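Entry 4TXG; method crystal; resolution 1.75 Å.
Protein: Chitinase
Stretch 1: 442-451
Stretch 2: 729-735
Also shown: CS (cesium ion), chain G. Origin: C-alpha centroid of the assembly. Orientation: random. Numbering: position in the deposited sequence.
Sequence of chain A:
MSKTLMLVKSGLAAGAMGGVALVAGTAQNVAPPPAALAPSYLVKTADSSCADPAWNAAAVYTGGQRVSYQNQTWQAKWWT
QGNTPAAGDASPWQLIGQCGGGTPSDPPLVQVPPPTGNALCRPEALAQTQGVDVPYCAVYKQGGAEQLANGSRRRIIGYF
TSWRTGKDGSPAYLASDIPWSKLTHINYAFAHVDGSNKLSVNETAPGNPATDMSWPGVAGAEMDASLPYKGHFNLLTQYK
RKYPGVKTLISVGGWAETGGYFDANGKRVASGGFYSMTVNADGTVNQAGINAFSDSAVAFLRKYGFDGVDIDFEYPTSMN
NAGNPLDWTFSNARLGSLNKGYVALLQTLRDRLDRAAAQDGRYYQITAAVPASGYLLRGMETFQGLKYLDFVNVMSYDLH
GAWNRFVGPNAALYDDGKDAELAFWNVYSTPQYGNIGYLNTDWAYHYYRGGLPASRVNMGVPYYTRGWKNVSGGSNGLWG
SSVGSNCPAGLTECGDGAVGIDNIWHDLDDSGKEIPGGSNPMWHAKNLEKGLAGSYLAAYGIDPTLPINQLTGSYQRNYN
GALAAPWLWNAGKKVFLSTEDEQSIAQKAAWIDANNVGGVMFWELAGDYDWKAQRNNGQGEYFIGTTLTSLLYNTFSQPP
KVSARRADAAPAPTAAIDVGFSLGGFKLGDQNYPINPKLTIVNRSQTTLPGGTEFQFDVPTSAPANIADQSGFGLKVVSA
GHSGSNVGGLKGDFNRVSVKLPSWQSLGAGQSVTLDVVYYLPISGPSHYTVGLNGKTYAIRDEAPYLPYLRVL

Stretch 1, residues 442-451: DWAYHYYRGG
Stretch 2, residues 729-735: GLKGDFN

Residues 442-448 of this chitinase form a helix that begins earlier in the chain, with phi/psi near -62/-45 for most residues, His446 at -68/-30, Tyr448 at -70/-22 and Arg449, next, at -68/-13. Its i to i+4 bonds include His446 N to Asp442 O (3.1 Å) and Arg449 N to Tyr445 O (3.1 Å). From Gly450 the spacing changes to i to i+3: Gly450 N meets Tyr447 O at 3.1 Å and Gly451 N meets Tyr448 O at 3.2 Å. The second stretch is loop (Leu730 -65/142, Lys731 -93/0, Gly732 -165/173, Asp733 -83/-43) until a strand starts at Phe734 (-135/147) and continues past Asn735 (-102/114). It follows the helix in the same sense: CA of Asp442 lies 6.3 Å from CA of Gly729, CA of His446 6.3 Å from CA of Asp733, and CA of Gly450 7.8 Å from CA of Phe734.

Asp442 points toward the loop with chi1 t and chi2 88°. Its OD2 accepts a nearly linear hydrogen bond from Leu730 N (2.9 Å, 174°), so the carboxylate takes up the amide of a loop residue. Its OD1 accepts from water 1 at 2.5 Å; this water also donates to Leu730 O (2.7 Å) and lies 2.7 Å from His446 NE2. Gly729 sits at 107/153, where a CB would jam against the preceding carbonyl O.

Trp443 (t, 91°) brings CD1 within 4.4 Å of Leu730 CD1, an apolar contact. Leu730 (m, t) points toward the helix, and its CD1 also lies 3.6 Å from His446 CD2. Lys731 (m, t, t, t) and Ala444 point away. Tyr445 (t, 75°) starts sideways, but water 2 lies 2.7 Å from its OH and 2.7 Å from Asp733 OD1, joining phenol to carboxylate.

His446 (m, -65°) points toward the loop, and its two ring nitrogens both meet water. Water 3 lies 2.8 Å from His446 ND1 and donates to His446 O (2.9 Å) and Asp733 O (2.7 Å), tying the backbones together. Between the nitrogens, His446 CE1 approaches Asp733 OD1 at 3.2 Å, near the ring plane, and Gly732 O at 3.4 Å. Tyr447 (t, -86°) points away; Tyr448 (m, -76°) and Asn735 (m, -47°) are out of reach.

Arg449 points toward stretch 2 with chi1 to chi3 all m and chi4 97°. Its length carries NH2 to 3.7 Å from OD2 of Asp733 (m, -15°), a long salt bridge. Phe734 (m, -67°) extends its ring to Arg449: CZ lies 3.5 Å from Arg449 NH1, while CE1 comes edge-on to Arg449 O at 3.3 Å and Gly450 CA at 4.3 Å. Gly451 lies beyond the contact.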

# COMPACT_ATOMS: atom_id res chain seq x y z
N ASP A 442 5.52 -10.85 2.13
CA ASP A 442 5.34 -11.40 3.48
C ASP A 442 5.94 -10.45 4.52
O ASP A 442 5.33 -10.22 5.57
CB ASP A 442 5.98 -12.80 3.57
CG ASP A 442 5.81 -13.45 4.93
OD1 ASP A 442 4.79 -14.13 5.17
OD2 ASP A 442 6.73 -13.30 5.77
N TRP A 443 7.11 -9.88 4.22
CA TRP A 443 7.77 -8.99 5.18
C TRP A 443 6.94 -7.72 5.35
O TRP A 443 6.70 -7.26 6.48
CB TRP A 443 9.20 -8.62 4.73
CG TRP A 443 9.86 -7.68 5.72
CD1 TRP A 443 10.62 -8.03 6.80
CD2 TRP A 443 9.77 -6.25 5.74
NE1 TRP A 443 11.02 -6.89 7.49
CE2 TRP A 443 10.51 -5.79 6.85
CE3 TRP A 443 9.14 -5.31 4.90
CZ2 TRP A 443 10.64 -4.43 7.16
CZ3 TRP A 443 9.26 -3.96 5.21
CH2 TRP A 443 10.00 -3.53 6.34
N ALA A 444 6.48 -7.16 4.23
CA ALA A 444 5.69 -5.93 4.27
C ALA A 444 4.38 -6.12 5.04
O ALA A 444 3.97 -5.25 5.81
CB ALA A 444 5.40 -5.45 2.85
N TYR A 445 3.70 -7.25 4.81
CA TYR A 445 2.50 -7.55 5.58
C TYR A 445 2.81 -7.53 7.08
O TYR A 445 2.09 -6.91 7.88
CB TYR A 445 1.93 -8.91 5.18
CG TYR A 445 0.98 -9.48 6.20
CD1 TYR A 445 -0.32 -8.98 6.35
CD2 TYR A 445 1.37 -10.52 7.03
CE1 TYR A 445 -1.18 -9.49 7.30
CE2 TYR A 445 0.50 -11.05 7.98
CZ TYR A 445 -0.76 -10.53 8.11
OH TYR A 445 -1.62 -11.05 9.06
N HIS A 446 3.88 -8.20 7.45
CA HIS A 446 4.22 -8.30 8.86
C HIS A 446 4.64 -6.96 9.45
O HIS A 446 4.39 -6.70 10.63
CB HIS A 446 5.29 -9.37 9.06
CG HIS A 446 4.71 -10.75 9.07
ND1 HIS A 446 3.85 -11.17 10.06
CD2 HIS A 446 4.80 -11.77 8.18
CE1 HIS A 446 3.46 -12.42 9.80
NE2 HIS A 446 4.03 -12.80 8.68
N TYR A 447 5.23 -6.10 8.63
CA TYR A 447 5.50 -4.74 9.07
C TYR A 447 4.19 -4.05 9.48
O TYR A 447 4.09 -3.47 10.57
CB TYR A 447 6.21 -3.91 7.97
CG TYR A 447 6.23 -2.43 8.28
CD1 TYR A 447 5.16 -1.61 7.93
CD2 TYR A 447 7.31 -1.85 8.97
CE1 TYR A 447 5.16 -0.27 8.25
CE2 TYR A 447 7.30 -0.50 9.28
CZ TYR A 447 6.22 0.28 8.92
OH TYR A 447 6.20 1.65 9.21
N TYR A 448 3.19 -4.11 8.61
CA TYR A 448 1.96 -3.35 8.86
C TYR A 448 1.14 -3.91 10.03
O TYR A 448 0.36 -3.18 10.64
CB TYR A 448 1.12 -3.25 7.57
CG TYR A 448 1.74 -2.19 6.67
CD1 TYR A 448 1.56 -0.84 6.94
CD2 TYR A 448 2.56 -2.54 5.60
CE1 TYR A 448 2.17 0.14 6.17
CE2 TYR A 448 3.17 -1.56 4.82
CZ TYR A 448 2.96 -0.22 5.11
OH TYR A 448 3.56 0.78 4.35
N ARG A 449 1.34 -5.18 10.37
CA ARG A 449 0.64 -5.74 11.53
C ARG A 449 1.12 -5.15 12.85
O ARG A 449 0.49 -5.35 13.89
CB ARG A 449 0.80 -7.26 11.57
CG ARG A 449 0.00 -7.97 10.49
CD ARG A 449 -1.51 -7.88 10.80
NE ARG A 449 -1.83 -8.81 11.87
CZ ARG A 449 -1.94 -8.47 13.14
NH1 ARG A 449 -1.79 -7.20 13.50
NH2 ARG A 449 -2.21 -9.38 14.05
N GLY A 450 2.24 -4.44 12.82
CA GLY A 450 2.71 -3.77 14.02
C GLY A 450 1.67 -2.78 14.52
O GLY A 450 1.50 -2.61 15.73
N GLY A 451 0.97 -2.13 13.59
CA GLY A 451 0.03 -1.08 13.96
C GLY A 451 -1.39 -1.28 13.46
O GLY A 451 -2.23 -0.40 13.64
N GLY A 729 8.95 -17.61 4.63
CA GLY A 729 8.05 -16.73 5.34
C GLY A 729 8.38 -16.54 6.81
O GLY A 729 8.98 -17.41 7.43
N LEU A 730 8.00 -15.39 7.37
CA LEU A 730 8.13 -15.17 8.80
C LEU A 730 7.20 -16.14 9.54
O LEU A 730 6.10 -16.41 9.07
CB LEU A 730 7.80 -13.72 9.15
CG LEU A 730 8.90 -12.74 8.69
CD1 LEU A 730 8.35 -11.31 8.55
CD2 LEU A 730 10.05 -12.80 9.68
N LYS A 731 7.64 -16.67 10.68
CA LYS A 731 6.95 -17.79 11.31
C LYS A 731 5.90 -17.39 12.34
O LYS A 731 5.26 -18.25 12.95
CB LYS A 731 7.97 -18.73 11.96
CG LYS A 731 8.91 -19.40 10.97
CD LYS A 731 10.11 -19.98 11.70
CE LYS A 731 11.22 -20.38 10.72
NZ LYS A 731 12.50 -20.61 11.45
N GLY A 732 5.74 -16.09 12.55
CA GLY A 732 4.74 -15.58 13.47
C GLY A 732 4.53 -14.09 13.24
O GLY A 732 5.26 -13.47 12.47
N ASP A 733 3.53 -13.52 13.91
CA ASP A 733 3.20 -12.10 13.79
C ASP A 733 4.05 -11.20 14.70
O ASP A 733 4.47 -10.12 14.28
CB ASP A 733 1.72 -11.86 14.14
CG ASP A 733 0.76 -12.43 13.11
OD1 ASP A 733 1.20 -12.76 11.98
OD2 ASP A 733 -0.45 -12.53 13.42
N PHE A 734 4.26 -11.63 15.94
CA PHE A 734 4.87 -10.73 16.91
C PHE A 734 5.96 -11.35 17.74
O PHE A 734 5.91 -12.53 18.10
CB PHE A 734 3.82 -10.17 17.87
CG PHE A 734 2.71 -9.45 17.17
CD1 PHE A 734 2.95 -8.25 16.51
CD2 PHE A 734 1.42 -9.96 17.16
CE1 PHE A 734 1.93 -7.57 15.87
CE2 PHE A 734 0.39 -9.30 16.51
CZ PHE A 734 0.64 -8.11 15.86
N ASN A 735 6.94 -10.52 18.07
CA ASN A 735 7.87 -10.81 19.14
C ASN A 735 7.44 -9.98 20.35
O ASN A 735 7.49 -8.75 20.30
CB ASN A 735 9.30 -10.46 18.73
CG ASN A 735 9.77 -11.28 17.55
OD1 ASN A 735 9.60 -12.50 17.53
ND2 ASN A 735 10.35 -10.62 16.56
CS CS G . 4.63 -14.30 20.23
O HOH W 1 4.34 -15.18 7.40
O HOH W 2 -0.75 -13.41 10.17
O HOH W 3 3.64 -9.14 11.91
O HOH W 4 2.65 -11.97 21.30